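PDB 3GPV: transcriptional regulator, MerR family from Bacillus thuringiensis serovar konkukian, which probably binds DNA as a dimeric transcription factor of the MerR family and so regulates gene expression. Local coordinates for residues M15-L28 with R53-L67. Sequence-based numbering, arbitrary orientation.
Sequences MYYTIGQVAKMQHL and RIFNEEALKYLEMIL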
HETATM    1  N   MSE B  15      27.213  15.433  15.418  1.00 28.24           N
HETATM    2  CA  MSE B  15      27.333  13.937  15.188  1.00 33.37           C
HETATM    3  C   MSE B  15      26.624  13.481  13.930  1.00 39.23           C
HETATM    4  O   MSE B  15      25.528  13.942  13.611  1.00 40.21           O
HETATM    5  CB  MSE B  15      26.661  13.096  16.297  1.00 26.89           C
HETATM    6  CG  MSE B  15      26.614  11.572  15.967  1.00 29.23           C
HETATM    7 SE   MSE B  15      28.413  10.849  16.384  1.00 50.01          SE
HETATM    8  CE  MSE B  15      28.733  12.201  17.815  1.00 28.44           C
ATOM      9  N   TYR B  16      27.191  12.466  13.303  1.00 38.97           N
ATOM     10  CA  TYR B  16      26.593  11.899  12.122  1.00 42.94           C
ATOM     11  C   TYR B  16      26.410  10.393  12.344  1.00 43.52           C
ATOM     12  O   TYR B  16      26.920   9.783  13.304  1.00 42.62           O
ATOM     13  CB  TYR B  16      27.502  12.155  10.946  1.00 47.12           C
ATOM     14  CG  TYR B  16      28.825  11.490  11.180  1.00 50.06           C
ATOM     15  CD1 TYR B  16      29.055  10.176  10.746  1.00 49.51           C
ATOM     16  CD2 TYR B  16      29.875  12.177  11.810  1.00 49.90           C
ATOM     17  CE1 TYR B  16      30.323   9.550  10.925  1.00 50.56           C
ATOM     18  CE2 TYR B  16      31.127  11.571  12.003  1.00 50.65           C
ATOM     19  CZ  TYR B  16      31.358  10.258  11.551  1.00 51.57           C
ATOM     20  OH  TYR B  16      32.619   9.677  11.704  1.00 51.27           O
ATOM     21  N   TYR B  17      25.646   9.817  11.434  1.00 41.03           N
ATOM     22  CA  TYR B  17      25.325   8.408  11.463  1.00 38.59           C
ATOM     23  C   TYR B  17      25.512   7.809  10.082  1.00 36.69           C
ATOM     24  O   TYR B  17      25.231   8.440   9.069  1.00 34.04           O
ATOM     25  CB  TYR B  17      23.888   8.247  11.949  1.00 39.93           C
ATOM     26  CG  TYR B  17      23.677   8.878  13.304  1.00 40.59           C
ATOM     27  CD1 TYR B  17      24.019   8.197  14.474  1.00 41.15           C
ATOM     28  CD2 TYR B  17      23.201  10.182  13.419  1.00 40.68           C
ATOM     29  CE1 TYR B  17      23.898   8.801  15.724  1.00 41.62           C
ATOM     30  CE2 TYR B  17      23.079  10.792  14.664  1.00 41.42           C
ATOM     31  CZ  TYR B  17      23.430  10.095  15.810  1.00 41.98           C
ATOM     32  OH  TYR B  17      23.319  10.691  17.041  1.00 42.52           O
ATOM     33  N   THR B  18      26.016   6.587  10.048  1.00 35.42           N
ATOM     34  CA  THR B  18      26.253   5.904   8.779  1.00 36.15           C
ATOM     35  C   THR B  18      24.972   5.349   8.141  1.00 36.12           C
ATOM     36  O   THR B  18      23.978   5.112   8.827  1.00 34.09           O
ATOM     37  CB  THR B  18      27.220   4.747   8.968  1.00 35.38           C
ATOM     38  OG1 THR B  18      26.614   3.765   9.817  1.00 35.18           O
ATOM     39  CG2 THR B  18      28.507   5.237   9.599  1.00 34.34           C
ATOM     40  N   ILE B  19      25.010   5.148   6.827  1.00 36.63           N
ATOM     41  CA  ILE B  19      23.867   4.608   6.094  1.00 39.55           C
ATOM     42  C   ILE B  19      23.408   3.317   6.789  1.00 38.86           C
ATOM     43  O   ILE B  19      22.214   3.027   6.875  1.00 37.39           O
ATOM     44  CB  ILE B  19      24.250   4.247   4.642  1.00 41.71           C
ATOM     45  CG1 ILE B  19      25.080   5.370   4.001  1.00 45.48           C
ATOM     46  CG2 ILE B  19      23.006   3.972   3.832  1.00 43.33           C
ATOM     47  CD1 ILE B  19      24.399   6.713   3.886  1.00 47.11           C
ATOM     48  N   GLY B  20      24.380   2.548   7.279  1.00 37.85           N
ATOM     49  CA  GLY B  20      24.090   1.300   7.956  1.00 37.12           C
ATOM     50  C   GLY B  20      23.386   1.438   9.293  1.00 37.04           C
ATOM     51  O   GLY B  20      22.488   0.655   9.604  1.00 37.19           O
ATOM     52  N   GLN B  21      23.788   2.422  10.095  1.00 36.42           N
ATOM     53  CA  GLN B  21      23.162   2.635  11.392  1.00 35.83           C
ATOM     54  C   GLN B  21      21.754   3.178  11.192  1.00 35.30           C
ATOM     55  O   GLN B  21      20.823   2.807  11.903  1.00 35.63           O
ATOM     56  CB  GLN B  21      23.985   3.622  12.226  1.00 37.02           C
ATOM     57  CG  GLN B  21      25.411   3.161  12.487  1.00 37.53           C
ATOM     58  CD  GLN B  21      26.275   4.233  13.119  1.00 38.38           C
ATOM     59  OE1 GLN B  21      26.210   5.395  12.736  1.00 37.93           O
ATOM     60  NE2 GLN B  21      27.104   3.843  14.080  1.00 39.77           N
ATOM     61  N   VAL B  22      21.602   4.058  10.214  1.00 35.42           N
ATOM     62  CA  VAL B  22      20.304   4.639   9.930  1.00 37.40           C
ATOM     63  C   VAL B  22      19.332   3.549   9.491  1.00 38.61           C
ATOM     64  O   VAL B  22      18.155   3.583   9.844  1.00 36.16           O
ATOM     65  CB  VAL B  22      20.418   5.725   8.846  1.00 37.02           C
ATOM     66  CG1 VAL B  22      19.046   6.191   8.425  1.00 36.43           C
ATOM     67  CG2 VAL B  22      21.217   6.901   9.385  1.00 38.03           C
ATOM     68  N   ALA B  23      19.831   2.575   8.731  1.00 39.83           N
ATOM     69  CA  ALA B  23      18.997   1.473   8.261  1.00 41.74           C
ATOM     70  C   ALA B  23      18.467   0.715   9.462  1.00 42.73           C
ATOM     71  O   ALA B  23      17.296   0.348   9.514  1.00 42.48           O
ATOM     72  CB  ALA B  23      19.794   0.545   7.370  1.00 41.54           C
ATOM     73  N   LYS B  24      19.339   0.481  10.432  1.00 42.46           N
ATOM     74  CA  LYS B  24      18.928  -0.216  11.638  1.00 43.03           C
ATOM     75  C   LYS B  24      17.897   0.601  12.415  1.00 39.54           C
ATOM     76  O   LYS B  24      16.869   0.072  12.832  1.00 43.21           O
ATOM     77  CB  LYS B  24      20.139  -0.508  12.519  1.00 47.76           C
ATOM     78  CG  LYS B  24      21.219  -1.319  11.827  1.00 52.58           C
ATOM     79  CD  LYS B  24      22.339  -1.720  12.771  1.00 56.21           C
ATOM     80  CE  LYS B  24      23.376  -2.571  12.048  1.00 58.02           C
ATOM     81  NZ  LYS B  24      24.447  -3.057  12.969  1.00 61.62           N
HETATM   82  N   MSE B  25      18.162   1.888  12.619  1.00 36.31           N
HETATM   83  CA  MSE B  25      17.212   2.701  13.350  1.00 34.18           C
HETATM   84  C   MSE B  25      15.883   2.786  12.617  1.00 38.15           C
HETATM   85  O   MSE B  25      14.833   2.772  13.243  1.00 39.73           O
HETATM   86  CB  MSE B  25      17.772   4.101  13.578  1.00 27.59           C
HETATM   87  CG  MSE B  25      18.936   4.119  14.537  1.00 28.62           C
HETATM   88 SE   MSE B  25      19.546   5.924  14.845  1.00 47.10          SE
HETATM   89  CE  MSE B  25      20.435   6.325  13.243  1.00 28.17           C
ATOM     90  N   GLN B  26      15.933   2.866  11.295  1.00 37.65           N
ATOM     91  CA  GLN B  26      14.701   2.973  10.517  1.00 42.26           C
ATOM     92  C   GLN B  26      14.142   1.641  10.092  1.00 44.94           C
ATOM     93  O   GLN B  26      13.217   1.596   9.297  1.00 44.18           O
ATOM     94  CB  GLN B  26      14.880   3.890   9.295  1.00 43.93           C
ATOM     95  CG  GLN B  26      15.248   5.299   9.704  1.00 46.45           C
ATOM     96  CD  GLN B  26      14.155   5.964  10.517  1.00 48.70           C
ATOM     97  OE1 GLN B  26      12.999   6.011  10.095  1.00 48.23           O
ATOM     98  NE2 GLN B  26      14.517   6.492  11.689  1.00 51.01           N
ATOM     99  N   HIS B  27      14.663   0.564  10.677  1.00 46.35           N
ATOM    100  CA  HIS B  27      14.213  -0.782  10.348  1.00 48.20           C
ATOM    101  C   HIS B  27      14.151  -0.961   8.839  1.00 49.26           C
ATOM    102  O   HIS B  27      13.191  -1.513   8.301  1.00 49.32           O
ATOM    103  CB  HIS B  27      12.841  -1.066  10.965  1.00 48.35           C
ATOM    104  CG  HIS B  27      12.857  -1.124  12.456  1.00 49.77           C
ATOM    105  ND1 HIS B  27      11.708  -1.207  13.212  1.00 50.68           N
ATOM    106  CD2 HIS B  27      13.885  -1.112  13.336  1.00 50.51           C
ATOM    107  CE1 HIS B  27      12.027  -1.242  14.492  1.00 50.95           C
ATOM    108  NE2 HIS B  27      13.343  -1.186  14.595  1.00 51.37           N
ATOM    109  N   LEU B  28      15.187  -0.472   8.166  1.00 48.97           N
ATOM    110  CA  LEU B  28      15.302  -0.574   6.718  1.00 49.82           C
ATOM    111  C   LEU B  28      16.492  -1.469   6.417  1.00 50.85           C
ATOM    112  O   LEU B  28      17.389  -1.608   7.244  1.00 50.70           O
ATOM    113  CB  LEU B  28      15.557   0.800   6.102  1.00 49.07           C
ATOM    114  CG  LEU B  28      14.468   1.869   6.151  1.00 47.82           C
ATOM    115  CD1 LEU B  28      15.088   3.220   5.835  1.00 45.99           C
ATOM    116  CD2 LEU B  28      13.365   1.533   5.161  1.00 46.72           C
ATOM    117  N   ARG B  53      29.504   9.169   2.831  1.00 54.93           N
ATOM    118  CA  ARG B  53      28.284   9.960   2.905  1.00 53.39           C
ATOM    119  C   ARG B  53      27.491   9.495   4.118  1.00 50.25           C
ATOM    120  O   ARG B  53      27.163   8.318   4.258  1.00 49.05           O
ATOM    121  CB  ARG B  53      27.497   9.827   1.600  1.00 55.46           C
ATOM    122  CG  ARG B  53      28.293  10.407   0.438  1.00 59.03           C
ATOM    123  CD  ARG B  53      27.649  10.213  -0.921  1.00 60.96           C
ATOM    124  NE  ARG B  53      26.447  11.018  -1.103  1.00 62.21           N
ATOM    125  CZ  ARG B  53      25.223  10.511  -1.173  1.00 63.42           C
ATOM    126  NH1 ARG B  53      25.044   9.201  -1.076  1.00 64.36           N
ATOM    127  NH2 ARG B  53      24.179  11.310  -1.350  1.00 64.45           N
ATOM    128  N   ILE B  54      27.214  10.436   5.010  1.00 46.74           N
ATOM    129  CA  ILE B  54      26.521  10.134   6.252  1.00 45.40           C
ATOM    130  C   ILE B  54      25.322  11.029   6.516  1.00 43.82           C
ATOM    131  O   ILE B  54      25.111  12.033   5.834  1.00 42.44           O
ATOM    132  CB  ILE B  54      27.482  10.268   7.454  1.00 46.35           C
ATOM    133  CG1 ILE B  54      27.951  11.721   7.593  1.00 45.36           C
ATOM    134  CG2 ILE B  54      28.681   9.355   7.269  1.00 46.02           C
ATOM    135  CD1 ILE B  54      28.813  12.229   6.454  1.00 50.10           C
ATOM    136  N   PHE B  55      24.563  10.661   7.540  1.00 42.36           N
ATOM    137  CA  PHE B  55      23.368  11.392   7.940  1.00 42.01           C
ATOM    138  C   PHE B  55      23.566  12.232   9.197  1.00 41.39           C
ATOM    139  O   PHE B  55      23.946  11.700  10.237  1.00 39.56           O
ATOM    140  CB  PHE B  55      22.218  10.415   8.226  1.00 41.71           C
ATOM    141  CG  PHE B  55      21.659   9.742   7.011  1.00 41.86           C
ATOM    142  CD1 PHE B  55      20.460  10.179   6.447  1.00 42.07           C
ATOM    143  CD2 PHE B  55      22.322   8.671   6.428  1.00 40.82           C
ATOM    144  CE1 PHE B  55      19.933   9.555   5.318  1.00 41.27           C
ATOM    145  CE2 PHE B  55      21.801   8.041   5.294  1.00 41.16           C
ATOM    146  CZ  PHE B  55      20.606   8.483   4.741  1.00 40.75           C
ATOM    147  N   ASN B  56      23.325  13.535   9.101  1.00 42.15           N
ATOM    148  CA  ASN B  56      23.377  14.379  10.289  1.00 44.04           C
ATOM    149  C   ASN B  56      21.914  14.447  10.747  1.00 44.88           C
ATOM    150  O   ASN B  56      21.036  13.854  10.119  1.00 42.34           O
ATOM    151  CB  ASN B  56      23.904  15.789   9.989  1.00 46.44           C
ATOM    152  CG  ASN B  56      23.228  16.430   8.799  1.00 48.23           C
ATOM    153  OD1 ASN B  56      22.110  16.070   8.435  1.00 48.65           O
ATOM    154  ND2 ASN B  56      23.905  17.403   8.186  1.00 49.34           N
ATOM    155  N   GLU B  57      21.648  15.163  11.828  1.00 45.64           N
ATOM    156  CA  GLU B  57      20.294  15.262  12.354  1.00 46.74           C
ATOM    157  C   GLU B  57      19.269  15.756  11.337  1.00 45.53           C
ATOM    158  O   GLU B  57      18.138  15.275  11.305  1.00 45.55           O
ATOM    159  CB  GLU B  57      20.282  16.172  13.583  1.00 49.51           C
ATOM    160  CG  GLU B  57      19.052  16.007  14.465  1.00 55.21           C
ATOM    161  CD  GLU B  57      19.083  16.910  15.685  1.00 57.85           C
ATOM    162  OE1 GLU B  57      19.010  18.150  15.517  1.00 60.33           O
ATOM    163  OE2 GLU B  57      19.185  16.379  16.812  1.00 59.95           O
ATOM    164  N   GLU B  58      19.647  16.715  10.509  1.00 43.95           N
ATOM    165  CA  GLU B  58      18.709  17.225   9.523  1.00 43.98           C
ATOM    166  C   GLU B  58      18.452  16.202   8.412  1.00 41.60           C
ATOM    167  O   GLU B  58      17.333  16.095   7.899  1.00 37.69           O
ATOM    168  CB  GLU B  58      19.219  18.539   8.922  1.00 46.38           C
ATOM    169  CG  GLU B  58      18.259  19.130   7.899  1.00 52.08           C
ATOM    170  CD  GLU B  58      18.206  20.643   7.930  1.00 54.82           C
ATOM    171  OE1 GLU B  58      19.176  21.287   7.476  1.00 56.64           O
ATOM    172  OE2 GLU B  58      17.190  21.189   8.416  1.00 55.39           O
ATOM    173  N   ALA B  59      19.485  15.447   8.051  1.00 37.35           N
ATOM    174  CA  ALA B  59      19.353  14.445   7.008  1.00 36.10           C
ATOM    175  C   ALA B  59      18.338  13.394   7.442  1.00 35.62           C
ATOM    176  O   ALA B  59      17.577  12.888   6.630  1.00 34.83           O
ATOM    177  CB  ALA B  59      20.707  13.784   6.732  1.00 34.46           C
ATOM    178  N   LEU B  60      18.341  13.065   8.727  1.00 35.72           N
ATOM    179  CA  LEU B  60      17.411  12.073   9.252  1.00 37.63           C
ATOM    180  C   LEU B  60      15.962  12.575   9.228  1.00 38.26           C
ATOM    181  O   LEU B  60      15.043  11.805   8.942  1.00 34.49           O
ATOM    182  CB  LEU B  60      17.802  11.682  10.678  1.00 38.58           C
ATOM    183  CG  LEU B  60      19.123  10.919  10.814  1.00 39.41           C
ATOM    184  CD1 LEU B  60      19.402  10.633  12.273  1.00 40.46           C
ATOM    185  CD2 LEU B  60      19.046   9.630  10.029  1.00 38.98           C
ATOM    186  N   LYS B  61      15.763  13.854   9.545  1.00 38.84           N
ATOM    187  CA  LYS B  61      14.422  14.437   9.530  1.00 39.52           C
ATOM    188  C   LYS B  61      13.877  14.302   8.113  1.00 38.58           C
ATOM    189  O   LYS B  61      12.725  13.932   7.917  1.00 38.91           O
ATOM    190  CB  LYS B  61      14.471  15.909   9.954  1.00 40.55           C
ATOM    191  CG  LYS B  61      14.846  16.092  11.419  1.00 42.66           C
ATOM    192  CD  LYS B  61      15.128  17.552  11.763  1.00 46.20           C
ATOM    193  CE  LYS B  61      15.506  17.718  13.236  1.00 46.06           C
ATOM    194  NZ  LYS B  61      16.044  19.081  13.537  1.00 49.12           N
ATOM    195  N   TYR B  62      14.716  14.579   7.124  1.00 37.60           N
ATOM    196  CA  TYR B  62      14.302  14.447   5.731  1.00 36.14           C
ATOM    197  C   TYR B  62      13.993  12.980   5.402  1.00 35.41           C
ATOM    198  O   TYR B  62      13.060  12.677   4.659  1.00 30.07           O
ATOM    199  CB  TYR B  62      15.405  14.949   4.800  1.00 41.11           C
ATOM    200  CG  TYR B  62      15.367  16.429   4.489  1.00 43.69           C
ATOM    201  CD1 TYR B  62      14.221  17.018   3.959  1.00 45.48           C
ATOM    202  CD2 TYR B  62      16.495  17.224   4.662  1.00 43.91           C
ATOM    203  CE1 TYR B  62      14.201  18.361   3.603  1.00 46.77           C
ATOM    204  CE2 TYR B  62      16.490  18.568   4.310  1.00 46.64           C
ATOM    205  CZ  TYR B  62      15.339  19.133   3.779  1.00 47.53           C
ATOM    206  OH  TYR B  62      15.324  20.459   3.417  1.00 48.25           O
ATOM    207  N   LEU B  63      14.780  12.063   5.958  1.00 32.72           N
ATOM    208  CA  LEU B  63      14.543  10.645   5.699  1.00 32.86           C
ATOM    209  C   LEU B  63      13.198  10.190   6.254  1.00 32.90           C
ATOM    210  O   LEU B  63      12.497   9.394   5.637  1.00 29.24           O
ATOM    211  CB  LEU B  63      15.650   9.779   6.312  1.00 34.51           C
ATOM    212  CG  LEU B  63      15.394   8.258   6.259  1.00 32.90           C
ATOM    213  CD1 LEU B  63      15.176   7.809   4.822  1.00 32.63           C
ATOM    214  CD2 LEU B  63      16.570   7.504   6.864  1.00 33.10           C
ATOM    215  N   GLU B  64      12.847  10.686   7.433  1.00 33.51           N
ATOM    216  CA  GLU B  64      11.581  10.314   8.034  1.00 34.35           C
ATOM    217  C   GLU B  64      10.427  10.762   7.162  1.00 31.11           C
ATOM    218  O   GLU B  64       9.426  10.057   7.053  1.00 26.80           O
ATOM    219  CB  GLU B  64      11.464  10.906   9.438  1.00 40.22           C
ATOM    220  CG  GLU B  64      12.437  10.268  10.430  1.00 47.64           C
ATOM    221  CD  GLU B  64      12.119  10.583  11.877  1.00 51.50           C
ATOM    222  OE1 GLU B  64      10.973  10.327  12.303  1.00 55.15           O
ATOM    223  OE2 GLU B  64      13.019  11.074  12.590  1.00 54.72           O
HETATM  224  N   MSE B  65      10.564  11.927   6.533  1.00 27.61           N
HETATM  225  CA  MSE B  65       9.482  12.395   5.668  1.00 28.13           C
HETATM  226  C   MSE B  65       9.485  11.583   4.392  1.00 29.81           C
HETATM  227  O   MSE B  65       8.433  11.201   3.905  1.00 29.23           O
HETATM  228  CB  MSE B  65       9.590  13.885   5.340  1.00 25.49           C
HETATM  229  CG  MSE B  65       8.430  14.393   4.465  1.00 27.36           C
HETATM  230 SE   MSE B  65       6.637  14.188   5.246  1.00 41.16          SE
HETATM  231  CE  MSE B  65       6.882  15.500   6.655  1.00 26.52           C
ATOM    232  N   ILE B  66      10.666  11.308   3.860  1.00 28.68           N
ATOM    233  CA  ILE B  66      10.745  10.516   2.645  1.00 32.37           C
ATOM    234  C   ILE B  66       9.982   9.231   2.902  1.00 33.58           C
ATOM    235  O   ILE B  66       9.101   8.868   2.138  1.00 32.40           O
ATOM    236  CB  ILE B  66      12.206  10.199   2.243  1.00 36.18           C
ATOM    237  CG1 ILE B  66      12.929  11.496   1.892  1.00 38.33           C
ATOM    238  CG2 ILE B  66      12.229   9.244   1.072  1.00 36.20           C
ATOM    239  CD1 ILE B  66      12.176  12.385   0.900  1.00 42.72           C
ATOM    240  N   LEU B  67      10.273   8.584   4.026  1.00 32.28           N
ATOM    241  CA  LEU B  67       9.604   7.338   4.366  1.00 35.26           C
ATOM    242  C   LEU B  67       8.102   7.514   4.594  1.00 35.34           C
ATOM    243  O   LEU B  67       7.309   6.656   4.209  1.00 33.48           O
ATOM    244  CB  LEU B  67      10.251   6.713   5.609  1.00 35.28           C
ATOM    245  CG  LEU B  67      11.725   6.319   5.452  1.00 35.87           C
ATOM    246  CD1 LEU B  67      12.268   5.781   6.753  1.00 36.64           C
ATOM    247  CD2 LEU B  67      11.853   5.282   4.356  1.00 37.87           C
TER
HETATM  248  O   HOH W   1      23.654  15.735  13.537  1.00 56.75           O
HETATM  249  O   HOH W   2      27.518   5.877   5.759  1.00 41.13           O
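The side chains of V22 and F55 meet at about a right angle, with V22 CB lying 4.2 Å above the plane of the F55 ring, offset toward its rim. I19 reaches the same ring at its edge: CD1 lies near the ring plane, 3.2 Å from F55 CE2, and also packs against the carbonyl of R53. Both methyls of V22 touch L60 CD2. CG2, beside the backbone N, also packs on F55, whereas CG1, anti to that N (chi1 172°), meets L63 CD2 tip to tip; at 3.2 Å between V22 CG1 and L63 CD2 this is closer than two methyls normally pack. Farther along, Q26 bends at chi2, runs antiparallel alongside L63 with its CG near L63 CD2, and brings OE1 to L67 CD1, the methyl that L28 CD1 also touches.

Two backbone bonds join Y17 and F55 as an antiparallel hydrogen-bonded pair. F55 N to Y17 O (2.8 Å, 176°) is almost straight, while Y17 N to F55 O is more bent (145°). The side chains of both residues lie on one face of the sheet. Y16 packs CB and its ring against I54, with 3.4 Å between Y16 CB and I54 CG1. One water links M15 O to E57 N, another I19 N to R53 O.

Helix 19-25 and the helix from 57 both have capped starts: T18 and Q21 form a capping box, and N56 OD1 accepts from A59 N. F42 meets F55 edge-to-face, and I33 of helix 30-38 packs on I19 and L28. Helices 19-25 and 30-38, followed by the antiparallel strands 46-47 and 53-55, with 53-55 central in the sheet that 17-18 completes, fit the winged helix-turn-helix domain of MerR regulators.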